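Local coordinates for regulatory Subunit of Protein Kinase A (cAMP-dependent) from Euglena gracilis (Euglena gracilis, PDB 6RSX) that probably serves as the regulatory subunit of a cAMP-dependent protein kinase, binding cAMP in two tandem cyclic nucleotide-binding domains, at residues M72-D76 / L92-P97; K192-E198 / C246-S252; G211-V215 / I226-G230. All blocks are in the same frame, centred on the assembly; numbering follows the deposited sequence. Where two conformers were deposited one is given.

Contact 1 of 3, residues M72-D76 / L92-P97; sequences MKQYD and LIQPNP. With CMP (adenosine-3',5'-cyclic-monophosphate), chain B.
Gln-74 and Tyr-75 make the crossing to Leu-92–Pro-97, and a little before them the chain approaches the nucleotide. Met-72, at the end of strand 70-72, puts its SD 3.4 Å from O5' of cAMP. At Lys-73 the chain enters a type II turn, closed by the backbone bond from Asp-76 N to Lys-73 O. Gln-74 does the main work. With CG anti to the backbone N (chi1 -169°) and the rest of the chain extended, its amide comes to lie against the backbone of Gln-94: OE1 takes the N-H of Gln-94 at 2.7 Å, nearly straight at 170°, and NE2 gives a proton to Gln-94 O at 3.1 Å. Both bonds fall on lone pairs in the carbonyl plane, and the pair fixes the flip of the amide. This is the loop between strands 70-72 and 80-84 of the first cyclic nucleotide-binding domain, meeting the chain as it runs off strand 89-93, whose Ile-93 sets CD1 above the adenine plane near N1. Water 2 adds a second tie, donating to Gln-74 O and to Gln-94 OE1 at 2.8 Å, while Gln-94 NE2 turns to Ala-99 O. An alanine in place of Gln-74 would probably leave the N-H and carbonyl of Gln-94 without these mates and strip one face of the neighbouring tyrosine ring. That ring, of Tyr-75, is sandwiched: CG of Gln-74 sits 3.8 Å above its centre, and on the opposite face CG of Pro-97 makes a CH-pi contact 4.1 Å from the centroid. The tyrosine and proline side chains cross at about a right angle, and water 3 lies in the ring plane by the hydroxyl. Asp-76 ends the turn by accepting Lys-73 N on OD2, from above the carboxylate plane.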
loop_
_atom_site.group_PDB
_atom_site.type_symbol
_atom_site.label_atom_id
_atom_site.label_comp_id
_atom_site.label_asym_id
_atom_site.label_seq_id
_atom_site.Cartn_x
_atom_site.Cartn_y
_atom_site.Cartn_z
ATOM N N MET A 72 -14.120 16.912 -3.965
ATOM C CA MET A 72 -15.176 16.107 -4.561
ATOM C C MET A 72 -16.187 15.770 -3.475
ATOM O O MET A 72 -15.866 15.737 -2.282
ATOM C CB MET A 72 -14.654 14.827 -5.194
ATOM C CG MET A 72 -13.926 13.862 -4.173
ATOM S SD MET A 72 -13.340 12.357 -5.007
ATOM C CE MET A 72 -12.119 13.050 -6.090
ATOM N N LYS A 73 -17.429 15.540 -3.899
ATOM C CA LYS A 73 -18.471 15.126 -2.981
ATOM C C LYS A 73 -18.902 13.708 -3.292
ATOM O O LYS A 73 -18.983 13.305 -4.457
ATOM C CB LYS A 73 -19.675 16.066 -3.036
ATOM C CG LYS A 73 -19.291 17.484 -2.795
ATOM C CD LYS A 73 -20.135 18.083 -1.695
ATOM C CE LYS A 73 -20.074 17.269 -0.397
ATOM N NZ LYS A 73 -21.020 17.857 0.607
ATOM N N GLN A 74 -19.203 12.975 -2.234
ATOM C CA GLN A 74 -19.740 11.632 -2.378
ATOM C C GLN A 74 -20.924 11.689 -3.344
ATOM O O GLN A 74 -21.675 12.654 -3.342
ATOM C CB GLN A 74 -20.177 11.096 -1.024
ATOM C CG GLN A 74 -20.490 9.618 -1.048
ATOM C CD GLN A 74 -20.778 9.106 0.351
ATOM O OE1 GLN A 74 -20.437 9.777 1.312
ATOM N NE2 GLN A 74 -21.443 7.946 0.474
ATOM N N TYR A 75 -21.075 10.627 -4.109
ATOM C CA TYR A 75 -22.095 10.506 -5.184
ATOM C C TYR A 75 -21.864 11.346 -6.439
ATOM O O TYR A 75 -22.610 11.170 -7.426
ATOM C CB TYR A 75 -23.503 10.815 -4.619
ATOM C CG TYR A 75 -23.824 10.143 -3.330
ATOM C CD1 TYR A 75 -23.942 8.736 -3.222
ATOM C CD2 TYR A 75 -24.042 10.904 -2.181
ATOM C CE1 TYR A 75 -24.231 8.132 -1.973
ATOM C CE2 TYR A 75 -24.336 10.306 -0.973
ATOM C CZ TYR A 75 -24.459 8.929 -0.882
ATOM O OH TYR A 75 -24.744 8.395 0.353
ATOM N N ASP A 76 -20.874 12.257 -6.477
ATOM C CA ASP A 76 -20.573 12.962 -7.741
ATOM C C ASP A 76 -20.203 11.986 -8.874
ATOM O O ASP A 76 -19.652 10.903 -8.645
ATOM C CB ASP A 76 -19.377 13.909 -7.601
ATOM C CG ASP A 76 -19.667 15.213 -6.839
ATOM O OD1 ASP A 76 -20.859 15.531 -6.603
ATOM O OD2 ASP A 76 -18.638 15.920 -6.508
ATOM N N LEU A 92 -14.683 11.707 4.104
ATOM C CA LEU A 92 -15.977 11.700 4.788
ATOM C C LEU A 92 -16.944 10.806 4.021
ATOM O O LEU A 92 -17.042 10.906 2.793
ATOM C CB LEU A 92 -16.555 13.122 4.881
ATOM C CG LEU A 92 -15.614 14.136 5.538
ATOM C CD1 LEU A 92 -15.830 15.517 5.039
ATOM C CD2 LEU A 92 -15.914 14.071 7.003
ATOM N N ILE A 93 -17.662 9.936 4.724
ATOM C CA ILE A 93 -18.585 9.026 4.056
ATOM C C ILE A 93 -19.945 9.070 4.747
ATOM O O ILE A 93 -20.047 8.860 5.959
ATOM C CB ILE A 93 -18.042 7.590 3.994
ATOM C CG1 ILE A 93 -16.693 7.579 3.251
ATOM C CG2 ILE A 93 -19.096 6.637 3.313
ATOM C CD1 ILE A 93 -15.989 6.188 3.264
ATOM N N GLN A 94 -20.989 9.338 3.962
ATOM C CA GLN A 94 -22.361 9.264 4.454
ATOM C C GLN A 94 -22.895 7.858 4.259
ATOM O O GLN A 94 -22.590 7.202 3.252
ATOM C CB GLN A 94 -23.271 10.218 3.634
ATOM C CG GLN A 94 -22.840 11.667 3.676
ATOM C CD GLN A 94 -23.371 12.384 2.482
ATOM O OE1 GLN A 94 -22.616 12.697 1.558
ATOM N NE2 GLN A 94 -24.679 12.642 2.475
ATOM N N PRO A 95 -23.776 7.416 5.151
ATOM C CA PRO A 95 -24.409 6.106 4.969
ATOM C C PRO A 95 -25.509 6.140 3.931
ATOM O O PRO A 95 -25.891 5.090 3.403
ATOM C CB PRO A 95 -25.000 5.808 6.349
ATOM C CG PRO A 95 -25.195 7.138 6.959
ATOM C CD PRO A 95 -24.075 7.998 6.468
ATOM N N ASN A 96 -26.000 7.312 3.632
ATOM C CA ASN A 96 -26.967 7.514 2.556
ATOM C C ASN A 96 -27.086 9.004 2.301
ATOM O O ASN A 96 -26.662 9.819 3.145
ATOM C CB ASN A 96 -28.317 6.912 2.920
ATOM C CG ASN A 96 -28.943 7.583 4.118
ATOM O OD1 ASN A 96 -29.380 8.733 4.050
ATOM N ND2 ASN A 96 -28.999 6.875 5.230
ATOM N N PRO A 97 -27.711 9.407 1.176
ATOM C CA PRO A 97 -27.656 10.817 0.777
ATOM C C PRO A 97 -28.399 11.725 1.727
ATOM O O PRO A 97 -28.133 12.930 1.755
ATOM C CB PRO A 97 -28.307 10.821 -0.638
ATOM C CG PRO A 97 -28.082 9.392 -1.152
ATOM C CD PRO A 97 -28.240 8.538 0.108
HETATM P P CMP B . -13.810 7.603 -5.539
HETATM O O1P CMP B . -13.602 7.881 -7.066
HETATM O O2P CMP B . -14.921 6.799 -5.005
HETATM O "O5'" CMP B . -13.989 9.014 -4.789
HETATM C "C5'" CMP B . -13.765 9.134 -3.385
HETATM C "C4'" CMP B . -12.425 8.521 -3.104
HETATM O "O4'" CMP B . -12.074 8.462 -1.715
HETATM C "C3'" CMP B . -12.326 7.077 -3.523
HETATM O "O3'" CMP B . -12.361 6.934 -4.924
HETATM C "C2'" CMP B . -11.024 6.627 -2.853
HETATM O "O2'" CMP B . -9.937 6.984 -3.690
HETATM C "C1'" CMP B . -11.012 7.520 -1.580
HETATM N N9 CMP B . -11.229 6.794 -0.333
HETATM C C8 CMP B . -10.450 6.918 0.798
HETATM N N7 CMP B . -10.973 6.163 1.746
HETATM C C5 CMP B . -12.034 5.541 1.211
HETATM C C6 CMP B . -12.873 4.634 1.798
HETATM N N6 CMP B . -12.897 4.074 3.128
HETATM N N1 CMP B . -13.861 4.086 1.126
HETATM C C2 CMP B . -14.054 4.490 -0.167
HETATM N N3 CMP B . -13.218 5.389 -0.785
HETATM C C4 CMP B . -12.207 5.925 -0.066
HETATM O O HOH W 1 -19.926 12.508 2.074
HETATM O O HOH W 2 -22.460 14.173 -0.796
HETATM O O HOH W 3 -24.349 5.925 0.656
#

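Contact 2 of 3, residues K192-E198 / C246-S252; sequences KEIVVKE and CVATVVS. With CMP (adenosine-3',5'-cyclic-monophosphate), chain C.
Thr-249 turns OG1 anti to its carbonyl carbon (chi1 -59°), which carries the hydroxyl oxygen to Glu-198 N, 2.8 Å away and in a nearly straight bond. The other branch of the same side chain, CG2, meets Ile-194 CG2 at 3.9 Å. Val-196, with CG1 anti to its carbonyl carbon (chi1 -56°), leaves CG2 between the backbone N and the carbonyl carbon, 3.7 Å from CG2 of Val-250; the two valines stand side by side, pointing the same way. Between them the backbones make a classic beta bulge. Val-195 N donates to Val-250 O at 2.7 Å, almost head-on to the carbonyl, while Val-250 N donates to Val-196 O, two residues thus facing one as strand 194-196 runs antiparallel to strand 249-252 in the second cyclic nucleotide-binding domain. The chain turns a corner at Val-195; beyond it Val-196 joins Val-250 in the cAMP pocket, while before it Ile-194 and Val-251 form a non-hydrogen-bonded pair. Val-196 CB also packs on Cys-246 SG. Next to that cysteine, Val-247 N grips O2P of the cyclic phosphate at 3.0 Å (170°), and Glu-237, Ser-239, Gly-236 and Asn-227 add further bonds to the nucleotide.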
loop_
_atom_site.group_PDB
_atom_site.type_symbol
_atom_site.label_atom_id
_atom_site.label_comp_id
_atom_site.label_asym_id
_atom_site.label_seq_id
_atom_site.Cartn_x
_atom_site.Cartn_y
_atom_site.Cartn_z
ATOM N N LYS A 192 16.104 -23.381 -0.043
ATOM C CA LYS A 192 17.255 -22.926 0.741
ATOM C C LYS A 192 17.562 -21.441 0.573
ATOM O O LYS A 192 18.574 -20.960 1.107
ATOM C CB LYS A 192 18.527 -23.729 0.423
ATOM C CG LYS A 192 18.729 -24.937 1.320
ATOM C CD LYS A 192 17.817 -26.085 0.941
ATOM C CE LYS A 192 18.410 -27.417 1.396
ATOM N NZ LYS A 192 17.723 -28.574 0.754
ATOM N N GLU A 193 16.733 -20.691 -0.147
ATOM C CA GLU A 193 16.972 -19.264 -0.298
ATOM C C GLU A 193 16.597 -18.524 0.985
ATOM O O GLU A 193 15.514 -18.738 1.545
ATOM C CB GLU A 193 16.167 -18.735 -1.485
ATOM C CG GLU A 193 16.370 -17.270 -1.726
ATOM C CD GLU A 193 15.778 -16.790 -3.058
ATOM O OE1 GLU A 193 15.111 -17.587 -3.763
ATOM O OE2 GLU A 193 15.996 -15.609 -3.397
ATOM N N ILE A 194 17.506 -17.674 1.461
ATOM C CA ILE A 194 17.299 -16.872 2.663
ATOM C C ILE A 194 16.456 -15.657 2.296
ATOM O O ILE A 194 16.733 -14.989 1.296
ATOM C CB ILE A 194 18.643 -16.433 3.255
ATOM C CG1 ILE A 194 19.403 -17.640 3.808
ATOM C CG2 ILE A 194 18.452 -15.363 4.325
ATOM C CD1 ILE A 194 20.763 -17.256 4.314
ATOM N N VAL A 195 15.440 -15.359 3.103
ATOM C CA VAL A 195 14.570 -14.197 2.865
ATOM C C VAL A 195 14.997 -13.014 3.706
ATOM O O VAL A 195 15.257 -11.941 3.167
ATOM C CB VAL A 195 13.085 -14.547 3.100
ATOM C CG1 VAL A 195 12.164 -13.305 2.736
ATOM C CG2 VAL A 195 12.690 -15.767 2.249
ATOM N N VAL A 196 15.088 -13.196 5.029
ATOM C CA VAL A 196 15.671 -12.218 5.940
ATOM C C VAL A 196 16.722 -12.927 6.796
ATOM O O VAL A 196 16.540 -14.082 7.202
ATOM C CB VAL A 196 14.634 -11.528 6.846
ATOM C CG1 VAL A 196 13.529 -10.870 5.993
ATOM C CG2 VAL A 196 14.020 -12.497 7.832
ATOM N N LYS A 197 17.801 -12.222 7.080
ATOM C CA LYS A 197 18.982 -12.792 7.722
ATOM C C LYS A 197 19.093 -12.248 9.137
ATOM O O LYS A 197 19.054 -11.027 9.339
ATOM C CB LYS A 197 20.242 -12.459 6.913
ATOM C CG LYS A 197 21.555 -12.803 7.613
ATOM C CD LYS A 197 21.632 -14.302 7.887
ATOM C CE LYS A 197 22.841 -14.710 8.729
ATOM N NZ LYS A 197 22.722 -16.161 9.050
ATOM N N GLU A 198 19.232 -13.150 10.117
ATOM C CA GLU A 198 19.425 -12.702 11.488
ATOM C C GLU A 198 20.540 -11.666 11.526
ATOM O O GLU A 198 21.542 -11.782 10.816
ATOM C CB GLU A 198 19.766 -13.874 12.433
ATOM C CG GLU A 198 19.896 -13.443 13.908
ATOM C CD GLU A 198 20.220 -14.584 14.890
ATOM O OE1 GLU A 198 20.383 -15.739 14.451
ATOM O OE2 GLU A 198 20.302 -14.320 16.113
ATOM N N CYS A 246 16.846 -8.004 12.404
ATOM C CA CYS A 246 16.067 -9.241 12.455
ATOM C C CYS A 246 16.638 -10.186 13.507
ATOM O O CYS A 246 17.853 -10.383 13.575
ATOM C CB CYS A 246 16.087 -9.927 11.096
ATOM S SG CYS A 246 15.241 -8.951 9.789
ATOM N N VAL A 247 15.758 -10.768 14.332
ATOM C CA VAL A 247 16.214 -11.648 15.406
ATOM C C VAL A 247 16.394 -13.079 14.933
ATOM O O VAL A 247 16.794 -13.951 15.729
ATOM C CB VAL A 247 15.259 -11.608 16.619
ATOM C CG1 VAL A 247 15.060 -10.176 17.091
ATOM C CG2 VAL A 247 13.908 -12.281 16.296
ATOM N N ALA A 248 16.143 -13.347 13.660
ATOM C CA ALA A 248 16.202 -14.697 13.138
ATOM C C ALA A 248 16.380 -14.670 11.629
ATOM O O ALA A 248 16.138 -13.665 10.953
ATOM C CB ALA A 248 14.955 -15.498 13.529
ATOM N N THR A 249 16.793 -15.807 11.109
ATOM C CA THR A 249 16.914 -16.016 9.683
ATOM C C THR A 249 15.706 -16.809 9.206
ATOM O O THR A 249 15.312 -17.786 9.841
ATOM C CB THR A 249 18.223 -16.745 9.384
ATOM O OG1 THR A 249 19.291 -15.927 9.871
ATOM C CG2 THR A 249 18.401 -16.978 7.890
ATOM N N VAL A 250 15.057 -16.334 8.150
ATOM C CA VAL A 250 13.938 -17.050 7.558
ATOM C C VAL A 250 14.374 -17.520 6.178
ATOM O O VAL A 250 14.820 -16.710 5.348
ATOM C CB VAL A 250 12.676 -16.170 7.515
ATOM C CG1 VAL A 250 11.479 -16.958 6.953
ATOM C CG2 VAL A 250 12.381 -15.619 8.906
ATOM N N VAL A 251 14.246 -18.827 5.929
ATOM C CA VAL A 251 14.801 -19.457 4.740
ATOM C C VAL A 251 13.755 -20.379 4.111
ATOM O O VAL A 251 13.069 -21.137 4.809
ATOM C CB VAL A 251 16.101 -20.222 5.094
ATOM C CG1 VAL A 251 15.794 -21.321 6.084
ATOM C CG2 VAL A 251 16.774 -20.766 3.861
ATOM N N SER A 252 13.605 -20.286 2.793
ATOM C CA SER A 252 12.604 -21.094 2.118
ATOM C C SER A 252 12.997 -22.568 2.171
ATOM O O SER A 252 14.177 -22.921 2.088
ATOM C CB SER A 252 12.435 -20.626 0.663
ATOM O OG SER A 252 11.305 -21.248 0.061
HETATM P P CMP C . 12.094 -10.258 12.393
HETATM O O1P CMP C . 11.897 -8.845 11.589
HETATM O O2P CMP C . 12.873 -10.193 13.648
HETATM O "O5'" CMP C . 12.912 -11.234 11.432
HETATM C "C5'" CMP C . 12.855 -12.647 11.660
HETATM C "C4'" CMP C . 11.418 -13.017 11.913
HETATM O "O4'" CMP C . 11.179 -14.393 12.253
HETATM C "C3'" CMP C . 10.710 -12.294 13.027
HETATM O "O3'" CMP C . 10.588 -10.892 12.795
HETATM C "C2'" CMP C . 9.393 -13.051 13.089
HETATM O "O2'" CMP C . 8.524 -12.554 12.052
HETATM C "C1'" CMP C . 9.837 -14.476 12.680
HETATM N N9 CMP C . 9.685 -15.478 13.740
HETATM C C8 CMP C . 8.981 -16.609 13.621
HETATM N N7 CMP C . 9.075 -17.265 14.773
HETATM C C5 CMP C . 9.866 -16.538 15.581
HETATM C C6 CMP C . 10.278 -16.780 16.868
HETATM N N6 CMP C . 9.998 -17.871 17.756
HETATM N N1 CMP C . 11.048 -15.910 17.494
HETATM C C2 CMP C . 11.438 -14.781 16.843
HETATM N N3 CMP C . 11.020 -14.528 15.557
HETATM C C4 CMP C . 10.249 -15.432 14.952
#

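Contact 3 of 3, residues G211-V215 / I226-G230; sequences GKMKV and INILG. With CMP (adenosine-3',5'-cyclic-monophosphate), chain C.
Val-215 and Ile-226, whose CG1 atoms touch at 3.8 Å, lie over one and the same face of the adenine: the valine spreads both methyls against C8, CG2 at 3.7 Å, and the isoleucine lays CD1 on C6, 3.6 Å away. The amide of Asn-227 stands steeply against the base and sends ND2 to N7 at 3.0 Å, nearly straight at 172°; its OD1 makes a weak bond back to Ile-228 N. Asn-227 is swung to the base with CG opposite the backbone N (chi1 -162°). The scaffold beneath is the antiparallel hairpin of strands 213-219 and 222-229. Met-213 and Leu-229 form a hydrogen-bonded pair, joined in both directions, whereas at Val-215 the ladder bulges: its carbonyl faces both Ile-226 N, at 2.7 Å, and Asn-227 N, the latter in a weak bond. This classic beta bulge delivers Ile-226 and Asn-227 in succession to the base. On the sheet face that carries Met-213, Val-215 and Leu-229, Val-215 CG2 rests on Leu-229 CG at 3.8 Å. On the other face of the sheet Lys-214 and Ile-228 lie side by side, CG to CD1 at 3.6 Å, and the lysine makes a long, weak ion pair with Glu-253.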
loop_
_atom_site.group_PDB
_atom_site.type_symbol
_atom_site.label_atom_id
_atom_site.label_comp_id
_atom_site.label_asym_id
_atom_site.label_seq_id
_atom_site.Cartn_x
_atom_site.Cartn_y
_atom_site.Cartn_z
ATOM N N GLY A 211 3.950 -22.689 0.249
ATOM C CA GLY A 211 5.303 -23.058 0.582
ATOM C C GLY A 211 5.537 -23.152 2.080
ATOM O O GLY A 211 4.621 -23.324 2.886
ATOM N N LYS A 212 6.801 -23.004 2.452
ATOM C CA LYS A 212 7.226 -23.332 3.813
ATOM C C LYS A 212 8.519 -22.582 4.082
ATOM O O LYS A 212 9.372 -22.494 3.193
ATOM C CB LYS A 212 7.429 -24.849 3.971
ATOM C CG LYS A 212 7.936 -25.290 5.355
ATOM C CD LYS A 212 8.523 -26.698 5.308
ATOM C CE LYS A 212 7.676 -27.669 6.101
ATOM N NZ LYS A 212 6.287 -27.689 5.569
ATOM N N MET A 213 8.638 -22.003 5.276
ATOM C CA MET A 213 9.865 -21.338 5.716
ATOM C C MET A 213 10.389 -21.950 7.013
ATOM O O MET A 213 9.627 -22.203 7.947
ATOM C CB MET A 213 9.662 -19.845 5.983
ATOM C CG MET A 213 9.181 -19.018 4.781
ATOM S SD MET A 213 10.505 -18.720 3.628
ATOM C CE MET A 213 9.520 -18.021 2.273
ATOM N N LYS A 214 11.697 -22.127 7.092
ATOM C CA LYS A 214 12.328 -22.394 8.385
ATOM C C LYS A 214 12.739 -21.073 9.020
ATOM O O LYS A 214 13.262 -20.191 8.332
ATOM C CB LYS A 214 13.556 -23.283 8.209
ATOM C CG LYS A 214 13.259 -24.721 7.847
ATOM C CD LYS A 214 14.579 -25.497 7.871
ATOM C CE LYS A 214 14.390 -26.989 7.639
ATOM N NZ LYS A 214 15.707 -27.707 7.573
ATOM N N VAL A 215 12.525 -20.952 10.338
ATOM C CA VAL A 215 12.995 -19.824 11.141
ATOM C C VAL A 215 14.155 -20.348 11.976
ATOM O O VAL A 215 13.933 -21.173 12.867
ATOM C CB VAL A 215 11.900 -19.268 12.053
ATOM C CG1 VAL A 215 12.371 -18.003 12.767
ATOM C CG2 VAL A 215 10.608 -18.932 11.211
ATOM N N ILE A 226 13.849 -22.679 15.137
ATOM C CA ILE A 226 12.963 -22.352 16.252
ATOM C C ILE A 226 11.497 -22.284 15.841
ATOM O O ILE A 226 10.625 -22.205 16.720
ATOM C CB ILE A 226 13.353 -21.015 16.925
ATOM C CG1 ILE A 226 13.379 -19.870 15.908
ATOM C CG2 ILE A 226 14.710 -21.123 17.619
ATOM C CD1 ILE A 226 13.479 -18.477 16.547
ATOM N N ASN A 227 11.199 -22.292 14.547
ATOM C CA ASN A 227 9.804 -22.215 14.125
ATOM C C ASN A 227 9.733 -22.668 12.674
ATOM O O ASN A 227 10.737 -22.649 11.955
ATOM C CB ASN A 227 9.254 -20.795 14.309
ATOM C CG ASN A 227 7.730 -20.748 14.305
ATOM O OD1 ASN A 227 7.068 -21.775 14.124
ATOM N ND2 ASN A 227 7.170 -19.563 14.540
ATOM N N ILE A 228 8.544 -23.100 12.253
ATOM C CA ILE A 228 8.285 -23.464 10.865
ATOM C C ILE A 228 7.019 -22.729 10.432
ATOM O O ILE A 228 6.004 -22.769 11.137
ATOM C CB ILE A 228 8.105 -24.986 10.667
ATOM C CG1 ILE A 228 9.399 -25.756 10.950
ATOM C CG2 ILE A 228 7.634 -25.289 9.231
ATOM C CD1 ILE A 228 10.432 -25.568 9.872
ATOM N N LEU A 229 7.088 -22.045 9.295
ATOM C CA LEU A 229 5.987 -21.213 8.824
ATOM C C LEU A 229 5.416 -21.794 7.545
ATOM O O LEU A 229 6.139 -22.391 6.742
ATOM C CB LEU A 229 6.466 -19.771 8.571
ATOM C CG LEU A 229 7.108 -19.028 9.765
ATOM C CD1 LEU A 229 7.541 -17.615 9.352
ATOM C CD2 LEU A 229 6.193 -18.965 10.986
ATOM N N GLY A 230 4.115 -21.573 7.331
ATOM C CA GLY A 230 3.476 -22.048 6.126
ATOM C C GLY A 230 2.435 -21.070 5.621
ATOM O O GLY A 230 2.400 -19.905 6.027
HETATM P P CMP C . 12.094 -10.258 12.393
HETATM O O1P CMP C . 11.897 -8.845 11.589
HETATM O O2P CMP C . 12.873 -10.193 13.648
HETATM O "O5'" CMP C . 12.912 -11.234 11.432
HETATM C "C5'" CMP C . 12.855 -12.647 11.660
HETATM C "C4'" CMP C . 11.418 -13.017 11.913
HETATM O "O4'" CMP C . 11.179 -14.393 12.253
HETATM C "C3'" CMP C . 10.710 -12.294 13.027
HETATM O "O3'" CMP C . 10.588 -10.892 12.795
HETATM C "C2'" CMP C . 9.393 -13.051 13.089
HETATM O "O2'" CMP C . 8.524 -12.554 12.052
HETATM C "C1'" CMP C . 9.837 -14.476 12.680
HETATM N N9 CMP C . 9.685 -15.478 13.740
HETATM C C8 CMP C . 8.981 -16.609 13.621
HETATM N N7 CMP C . 9.075 -17.265 14.773
HETATM C C5 CMP C . 9.866 -16.538 15.581
HETATM C C6 CMP C . 10.278 -16.780 16.868
HETATM N N6 CMP C . 9.998 -17.871 17.756
HETATM N N1 CMP C . 11.048 -15.910 17.494
HETATM C C2 CMP C . 11.438 -14.781 16.843
HETATM N N3 CMP C . 11.020 -14.528 15.557
HETATM C C4 CMP C . 10.249 -15.432 14.952
#

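In the fold
Contact 1 belongs to the first cyclic nucleotide-binding domain, contacts 2 and 3 to the second; centres lie about 46 Å (1 to 2) and 45 Å (1 to 3) apart, across the chain's centre. Contact 1 lies at the surface and relies on a side-chain amide, waters and a tyrosine–proline contact; the other two are partly buried and run on strand ladders with aliphatic packing, each broken by a beta bulge. Contact 3 is nested within the loop contact 2 closes, and the pair share one sheet: strand 249-252 borders strand 213-219, with Val-250 CG1 packed on Met-213 CB. Both reach the same cAMP, contact 2 mainly at phosphate and ribose, contact 3 at the base, which Val-247 also touches.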